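Local coordinates for coronin (Toxoplasma gondii, PDB 4OZU), which probably binds actin filaments, as coronins generally do, the chain here being its N-terminal WD40 domain, at residues K217-G229 and S268-L282. Residues are numbered along the deposited sequence; the frame is centred on the assembly and turned at random.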
ATOM      1  N   LYS A 217     -17.806  -8.537   8.304  1.00 40.93           N
ATOM      2  CA  LYS A 217     -17.053  -8.276   7.082  1.00 35.26           C
ATOM      3  C   LYS A 217     -15.592  -7.930   7.375  1.00 32.08           C
ATOM      4  O   LYS A 217     -15.181  -7.845   8.532  1.00 36.05           O
ATOM      5  CB  LYS A 217     -17.722  -7.163   6.275  1.00 34.88           C
ATOM      6  CG  LYS A 217     -19.046  -7.600   5.638  1.00 37.81           C
ATOM      7  CD  LYS A 217     -19.513  -6.617   4.572  1.00 69.04           C
ATOM      8  CE  LYS A 217     -20.776  -5.884   4.992  1.00 99.69           C
ATOM      9  NZ  LYS A 217     -21.359  -5.097   3.870  1.00 95.94           N
ATOM     10  N   ALA A 218     -14.816  -7.733   6.314  1.00 34.74           N
ATOM     11  CA  ALA A 218     -13.359  -7.747   6.409  1.00 36.36           C
ATOM     12  C   ALA A 218     -12.749  -6.516   7.068  1.00 33.53           C
ATOM     13  O   ALA A 218     -13.067  -5.376   6.705  1.00 29.70           O
ATOM     14  CB  ALA A 218     -12.759  -7.915   5.017  1.00 32.09           C
ATOM     15  N   CYS A 219     -11.863  -6.772   8.033  0.69 26.57           N
ATOM     16  CA  CYS A 219     -11.030  -5.740   8.645  0.69 30.47           C
ATOM     17  C   CYS A 219      -9.742  -5.566   7.847  0.69 27.27           C
ATOM     18  O   CYS A 219      -9.241  -6.524   7.256  0.69 28.36           O
ATOM     19  CB  CYS A 219     -10.695  -6.099  10.095  0.69 27.94           C
ATOM     20  SG  CYS A 219     -12.131  -6.422  11.125  0.69 40.83           S
ATOM     21  N   LYS A 220      -9.217  -4.343   7.820  1.00 22.44           N
ATOM     22  CA  LYS A 220      -7.981  -4.053   7.101  1.00 21.81           C
ATOM     23  C   LYS A 220      -7.114  -3.208   8.011  1.00 25.16           C
ATOM     24  O   LYS A 220      -7.637  -2.449   8.815  1.00 22.77           O
ATOM     25  CB  LYS A 220      -8.266  -3.309   5.790  1.00 22.11           C
ATOM     26  CG  LYS A 220      -9.184  -4.036   4.819  1.00 26.61           C
ATOM     27  CD  LYS A 220      -8.446  -5.113   4.040  1.00 25.17           C
ATOM     28  CE  LYS A 220      -9.392  -5.873   3.126  1.00 24.52           C
ATOM     29  NZ  LYS A 220      -8.703  -6.894   2.278  1.00 33.66           N
ATOM     30  N   CYS A 221      -5.796  -3.326   7.891  1.00 20.06           N
ATOM     31  CA  CYS A 221      -4.914  -2.535   8.733  1.00 16.67           C
ATOM     32  C   CYS A 221      -3.794  -1.877   7.948  1.00 15.46           C
ATOM     33  O   CYS A 221      -3.524  -2.216   6.802  1.00 19.34           O
ATOM     34  CB  CYS A 221      -4.309  -3.391   9.848  1.00 18.02           C
ATOM     35  SG  CYS A 221      -2.973  -4.516   9.313  1.00 24.10           S
ATOM     36  N   THR A 222      -3.179  -0.893   8.589  1.00 16.54           N
ATOM     37  CA  THR A 222      -1.900  -0.365   8.161  1.00 16.30           C
ATOM     38  C   THR A 222      -1.233   0.258   9.385  1.00 24.48           C
ATOM     39  O   THR A 222      -1.897   0.541  10.382  1.00 22.04           O
ATOM     40  CB  THR A 222      -2.048   0.661   7.033  1.00 23.25           C
ATOM     41  OG1 THR A 222      -0.771   0.889   6.424  1.00 24.12           O
ATOM     42  CG2 THR A 222      -2.617   1.962   7.556  1.00 19.16           C
ATOM     43  N   TRP A 223       0.075   0.470   9.316  1.00 19.46           N
ATOM     44  CA  TRP A 223       0.790   1.090  10.417  1.00 18.86           C
ATOM     45  C   TRP A 223       0.696   2.602  10.322  1.00 17.76           C
ATOM     46  O   TRP A 223       0.631   3.151   9.224  1.00 22.16           O
ATOM     47  CB  TRP A 223       2.251   0.653  10.418  1.00 17.72           C
ATOM     48  CG  TRP A 223       2.421  -0.745  10.861  1.00 17.56           C
ATOM     49  CD1 TRP A 223       2.248  -1.862  10.109  1.00 19.83           C
ATOM     50  CD2 TRP A 223       2.800  -1.189  12.170  1.00 15.83           C
ATOM     51  NE1 TRP A 223       2.498  -2.986  10.865  1.00 18.51           N
ATOM     52  CE2 TRP A 223       2.837  -2.598  12.135  1.00 16.97           C
ATOM     53  CE3 TRP A 223       3.116  -0.536  13.364  1.00 17.57           C
ATOM     54  CZ2 TRP A 223       3.176  -3.363  13.245  1.00 22.13           C
ATOM     55  CZ3 TRP A 223       3.451  -1.303  14.469  1.00 18.69           C
ATOM     56  CH2 TRP A 223       3.477  -2.701  14.400  1.00 21.95           C
ATOM     57  N   ILE A 224       0.675   3.261  11.477  1.00 17.67           N
ATOM     58  CA  ILE A 224       0.669   4.709  11.533  1.00 19.62           C
ATOM     59  C   ILE A 224       1.753   5.176  12.507  1.00 18.05           C
ATOM     60  O   ILE A 224       1.504   5.979  13.401  1.00 19.98           O
ATOM     61  CB  ILE A 224      -0.730   5.258  11.922  1.00 19.22           C
ATOM     62  CG1 ILE A 224      -1.243   4.584  13.201  1.00 21.80           C
ATOM     63  CG2 ILE A 224      -1.705   5.047  10.768  1.00 18.61           C
ATOM     64  CD1 ILE A 224      -2.576   5.115  13.699  1.00 23.49           C
ATOM     65  N   ASP A 225       2.959   4.634  12.322  1.00 20.08           N
ATOM     66  CA  ASP A 225       4.156   5.155  12.972  1.00 20.07           C
ATOM     67  C   ASP A 225       4.886   6.046  11.951  1.00 23.11           C
ATOM     68  O   ASP A 225       4.250   6.889  11.318  1.00 21.77           O
ATOM     69  CB  ASP A 225       5.036   4.014  13.539  1.00 19.94           C
ATOM     70  CG  ASP A 225       5.378   2.912  12.521  1.00 22.08           C
ATOM     71  OD1 ASP A 225       4.733   2.776  11.461  1.00 18.88           O
ATOM     72  OD2 ASP A 225       6.309   2.134  12.817  1.00 26.51           O
ATOM     73  N   GLY A 226       6.194   5.896  11.783  1.00 20.37           N
ATOM     74  CA  GLY A 226       6.916   6.790  10.898  1.00 21.74           C
ATOM     75  C   GLY A 226       7.001   8.211  11.437  1.00 16.69           C
ATOM     76  O   GLY A 226       6.816   8.457  12.636  1.00 19.28           O
ATOM     77  N   LEU A 227       7.294   9.154  10.545  1.00 17.33           N
ATOM     78  CA  LEU A 227       7.612  10.523  10.942  1.00 22.32           C
ATOM     79  C   LEU A 227       6.455  11.252  11.606  1.00 18.73           C
ATOM     80  O   LEU A 227       6.642  11.955  12.608  1.00 22.19           O
ATOM     81  CB  LEU A 227       8.056  11.329   9.720  1.00 19.52           C
ATOM     82  CG  LEU A 227       8.617  12.712  10.035  1.00 20.40           C
ATOM     83  CD1 LEU A 227       9.949  12.574  10.753  1.00 24.09           C
ATOM     84  CD2 LEU A 227       8.766  13.554   8.761  1.00 23.22           C
ATOM     85  N   ALA A 228       5.271  11.127  11.018  1.00 19.36           N
ATOM     86  CA  ALA A 228       4.111  11.882  11.473  1.00 19.51           C
ATOM     87  C   ALA A 228       3.288  11.101  12.473  1.00 21.80           C
ATOM     88  O   ALA A 228       2.438  11.671  13.161  1.00 23.94           O
ATOM     89  CB  ALA A 228       3.237  12.286  10.280  1.00 24.83           C
ATOM     90  N   GLY A 229       3.528   9.797  12.540  1.00 22.54           N
ATOM     91  CA  GLY A 229       2.721   8.917  13.364  1.00 17.37           C
ATOM     92  C   GLY A 229       3.232   8.770  14.783  1.00 19.22           C
ATOM     93  O   GLY A 229       3.881   9.660  15.321  1.00 20.10           O
ATOM     94  N   SER A 268     -20.705  -0.351   2.535  1.00 40.77           N
ATOM     95  CA  SER A 268     -20.697  -1.816   2.501  1.00 42.47           C
ATOM     96  C   SER A 268     -19.319  -2.397   2.202  1.00 38.03           C
ATOM     97  O   SER A 268     -19.013  -3.517   2.609  1.00 43.73           O
ATOM     98  CB  SER A 268     -21.695  -2.321   1.457  1.00 45.77           C
ATOM     99  OG  SER A 268     -21.389  -1.798   0.177  1.00 57.77           O
ATOM    100  N   SER A 269     -18.493  -1.638   1.490  1.00 31.97           N
ATOM    101  CA  SER A 269     -17.173  -2.115   1.090  1.00 35.43           C
ATOM    102  C   SER A 269     -16.157  -2.037   2.220  1.00 33.24           C
ATOM    103  O   SER A 269     -16.107  -1.039   2.940  1.00 30.54           O
ATOM    104  CB  SER A 269     -16.654  -1.304  -0.099  1.00 38.88           C
ATOM    105  OG  SER A 269     -17.437  -1.538  -1.258  1.00 84.61           O
ATOM    106  N   PRO A 270     -15.330  -3.087   2.377  1.00 28.61           N
ATOM    107  CA  PRO A 270     -14.189  -2.914   3.279  1.00 25.75           C
ATOM    108  C   PRO A 270     -13.344  -1.719   2.859  1.00 26.45           C
ATOM    109  O   PRO A 270     -13.233  -1.422   1.666  1.00 29.92           O
ATOM    110  CB  PRO A 270     -13.418  -4.228   3.136  1.00 29.53           C
ATOM    111  CG  PRO A 270     -14.446  -5.222   2.735  1.00 34.34           C
ATOM    112  CD  PRO A 270     -15.442  -4.473   1.891  1.00 32.10           C
ATOM    113  N   LEU A 271     -12.796  -1.024   3.844  1.00 23.59           N
ATOM    114  CA  LEU A 271     -12.005   0.172   3.596  1.00 22.69           C
ATOM    115  C   LEU A 271     -10.513  -0.114   3.706  1.00 25.36           C
ATOM    116  O   LEU A 271     -10.039  -0.635   4.717  1.00 26.22           O
ATOM    117  CB  LEU A 271     -12.395   1.283   4.572  1.00 23.60           C
ATOM    118  CG  LEU A 271     -13.789   1.882   4.354  1.00 28.02           C
ATOM    119  CD1 LEU A 271     -14.201   2.733   5.540  1.00 24.62           C
ATOM    120  CD2 LEU A 271     -13.849   2.692   3.071  1.00 27.33           C
ATOM    121  N   TYR A 272      -9.792   0.213   2.639  1.00 20.96           N
ATOM    122  CA  TYR A 272      -8.338   0.147   2.621  1.00 20.16           C
ATOM    123  C   TYR A 272      -7.767   1.443   3.166  1.00 22.07           C
ATOM    124  O   TYR A 272      -8.021   2.511   2.601  1.00 25.06           O
ATOM    125  CB  TYR A 272      -7.823  -0.104   1.201  1.00 20.07           C
ATOM    126  CG  TYR A 272      -8.146  -1.492   0.714  1.00 21.82           C
ATOM    127  CD1 TYR A 272      -7.276  -2.548   0.956  1.00 23.25           C
ATOM    128  CD2 TYR A 272      -9.335  -1.759   0.045  1.00 25.81           C
ATOM    129  CE1 TYR A 272      -7.573  -3.827   0.536  1.00 24.09           C
ATOM    130  CE2 TYR A 272      -9.637  -3.039  -0.385  1.00 30.67           C
ATOM    131  CZ  TYR A 272      -8.751  -4.067  -0.128  1.00 34.04           C
ATOM    132  OH  TYR A 272      -9.037  -5.341  -0.542  1.00 34.13           O
ATOM    133  N   PRO A 273      -7.014   1.363   4.274  1.00 20.52           N
ATOM    134  CA  PRO A 273      -6.332   2.544   4.808  1.00 17.00           C
ATOM    135  C   PRO A 273      -4.975   2.760   4.150  1.00 18.98           C
ATOM    136  O   PRO A 273      -4.197   1.813   4.021  1.00 21.61           O
ATOM    137  CB  PRO A 273      -6.178   2.212   6.293  1.00 21.75           C
ATOM    138  CG  PRO A 273      -6.019   0.728   6.311  1.00 24.28           C
ATOM    139  CD  PRO A 273      -6.845   0.196   5.161  1.00 21.28           C
ATOM    140  N   ILE A 274      -4.714   3.999   3.731  1.00 20.74           N
ATOM    141  CA  ILE A 274      -3.435   4.395   3.155  1.00 20.49           C
ATOM    142  C   ILE A 274      -2.835   5.517   3.989  1.00 17.82           C
ATOM    143  O   ILE A 274      -3.431   6.592   4.097  1.00 21.30           O
ATOM    144  CB  ILE A 274      -3.593   4.875   1.696  1.00 22.32           C
ATOM    145  CG1 ILE A 274      -4.220   3.772   0.832  1.00 31.35           C
ATOM    146  CG2 ILE A 274      -2.260   5.325   1.125  1.00 25.72           C
ATOM    147  CD1 ILE A 274      -3.413   2.490   0.757  1.00 45.00           C
ATOM    148  N   PHE A 275      -1.666   5.270   4.577  1.00 19.09           N
ATOM    149  CA  PHE A 275      -1.007   6.259   5.423  1.00 18.19           C
ATOM    150  C   PHE A 275       0.171   6.925   4.726  1.00 20.58           C
ATOM    151  O   PHE A 275       1.071   6.256   4.220  1.00 23.61           O
ATOM    152  CB  PHE A 275      -0.530   5.612   6.725  1.00 19.18           C
ATOM    153  CG  PHE A 275      -0.061   6.597   7.771  1.00 18.61           C
ATOM    154  CD1 PHE A 275      -0.856   7.667   8.152  1.00 19.35           C
ATOM    155  CD2 PHE A 275       1.162   6.424   8.400  1.00 18.52           C
ATOM    156  CE1 PHE A 275      -0.433   8.548   9.129  1.00 22.33           C
ATOM    157  CE2 PHE A 275       1.592   7.304   9.378  1.00 17.57           C
ATOM    158  CZ  PHE A 275       0.796   8.362   9.744  1.00 19.13           C
ATOM    159  N   ASP A 276       0.131   8.252   4.701  1.00 19.23           N
ATOM    160  CA  ASP A 276       1.261   9.083   4.304  1.00 19.82           C
ATOM    161  C   ASP A 276       2.061   9.344   5.574  1.00 20.34           C
ATOM    162  O   ASP A 276       1.710  10.205   6.373  1.00 18.31           O
ATOM    163  CB  ASP A 276       0.765  10.383   3.652  1.00 18.17           C
ATOM    164  CG  ASP A 276       1.885  11.391   3.363  1.00 19.93           C
ATOM    165  OD1 ASP A 276       3.050  11.152   3.753  1.00 23.83           O
ATOM    166  OD2 ASP A 276       1.577  12.459   2.759  1.00 19.69           O
ATOM    167  N   GLU A 277       3.130   8.578   5.760  1.00 21.14           N
ATOM    168  CA  GLU A 277       3.890   8.608   7.003  1.00 16.60           C
ATOM    169  C   GLU A 277       4.597   9.945   7.201  1.00 16.11           C
ATOM    170  O   GLU A 277       5.036  10.264   8.304  1.00 22.86           O
ATOM    171  CB  GLU A 277       4.920   7.476   7.022  1.00 20.81           C
ATOM    172  CG  GLU A 277       6.120   7.702   6.099  1.00 23.18           C
ATOM    173  CD  GLU A 277       7.241   8.481   6.771  1.00 19.04           C
ATOM    174  OE1 GLU A 277       7.635   8.110   7.900  1.00 21.21           O
ATOM    175  OE2 GLU A 277       7.728   9.465   6.171  1.00 21.65           O
ATOM    176  N   THR A 278       4.715  10.709   6.121  1.00 16.57           N
ATOM    177  CA  THR A 278       5.497  11.939   6.129  1.00 18.77           C
ATOM    178  C   THR A 278       4.680  13.150   6.589  1.00 18.16           C
ATOM    179  O   THR A 278       5.215  14.033   7.262  1.00 21.93           O
ATOM    180  CB  THR A 278       6.089  12.221   4.730  1.00 23.29           C
ATOM    181  OG1 THR A 278       6.602  10.999   4.172  1.00 23.89           O
ATOM    182  CG2 THR A 278       7.209  13.250   4.818  1.00 23.05           C
ATOM    183  N   THR A 279       3.395  13.186   6.238  1.00 17.96           N
ATOM    184  CA  THR A 279       2.508  14.279   6.644  1.00 19.19           C
ATOM    185  C   THR A 279       1.454  13.856   7.662  1.00 18.51           C
ATOM    186  O   THR A 279       0.873  14.705   8.343  1.00 19.68           O
ATOM    187  CB  THR A 279       1.756  14.894   5.446  1.00 22.24           C
ATOM    188  OG1 THR A 279       0.855  13.926   4.900  1.00 19.41           O
ATOM    189  CG2 THR A 279       2.722  15.377   4.367  1.00 27.56           C
ATOM    190  N   GLY A 280       1.198  12.557   7.755  1.00 21.16           N
ATOM    191  CA  GLY A 280       0.147  12.057   8.620  1.00 23.07           C
ATOM    192  C   GLY A 280      -1.219  11.940   7.959  1.00 21.91           C
ATOM    193  O   GLY A 280      -2.195  11.579   8.614  1.00 19.24           O
ATOM    194  N   MET A 281      -1.306  12.227   6.665  1.00 18.69           N
ATOM    195  CA  MET A 281      -2.564  12.043   5.952  1.00 21.96           C
ATOM    196  C   MET A 281      -2.910  10.565   5.912  1.00 20.54           C
ATOM    197  O   MET A 281      -2.050   9.705   5.664  1.00 20.05           O
ATOM    198  CB  MET A 281      -2.508  12.596   4.526  1.00 19.81           C
ATOM    199  CG  MET A 281      -2.419  14.106   4.407  1.00 25.24           C
ATOM    200  SD  MET A 281      -3.595  15.044   5.403  1.00 27.31           S
ATOM    201  CE  MET A 281      -5.162  14.354   4.880  1.00 26.31           C
ATOM    202  N   LEU A 282      -4.181  10.279   6.163  1.00 19.61           N
ATOM    203  CA  LEU A 282      -4.671   8.908   6.227  1.00 18.59           C
ATOM    204  C   LEU A 282      -5.920   8.798   5.371  1.00 19.95           C
ATOM    205  O   LEU A 282      -6.956   9.381   5.697  1.00 25.38           O
ATOM    206  CB  LEU A 282      -4.956   8.516   7.680  1.00 20.45           C
ATOM    207  CG  LEU A 282      -5.322   7.068   8.006  1.00 21.34           C
ATOM    208  CD1 LEU A 282      -4.280   6.084   7.494  1.00 25.20           C
ATOM    209  CD2 LEU A 282      -5.500   6.905   9.499  1.00 24.61           C
TER
HETATM  210  O   HOH W   1     -12.712  -2.497   6.400  1.00 20.62           O
HETATM  211  O   HOH W   2      -0.228   2.656   4.369  1.00 28.95           O
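Ser268 meets Lys217 at the start of the pairing: Lys217 NZ donates a hydrogen bond to Ser268 O at 3.1 Å, in the carbonyl plane and on a lone pair. Pro270 lays its CG against Ala218 CB, and a water accepts from Leu271 N while donating to Ala218 O. The Lys220 chain, bent at chi2 (-79°), slants across the outer end of the Tyr272 ring, CD and CE near CE1, and brings NZ to 3.2 Å from Tyr272 OH, a hydrogen bond; that ammonium also forms a salt bridge with Glu35. Pro273 and Thr222 point past each other in opposite directions, Pro273 CB and CG against Thr222 CG2. In Phe275, CG anti to the backbone N (chi1 -170°) sets the ring across the Ile224 side chain at about a right angle, with Ile224 CG2 3.8 Å from the Phe275 centroid, a CH-pi contact over one face; Asp225 O lies in plane at the edge. A second water joins Phe275 N to Thr222 OG1. Glu277 holds the 226-228 loop twice: OE1, also salt-bridged to Arg389, takes Leu227 N at 2.9 Å from above the carboxylate plane, and its backbone O takes Ala228 N at 2.9 Å. Ala228 CB lies against the Thr279-Gly280 peptide. Strands 220-223 and 271-275 run parallel (5°, 6.2 Å apart) yet are joined by side chains and waters, as expected for innermost strands of neighbouring four-stranded blades in a WD40 beta-propeller.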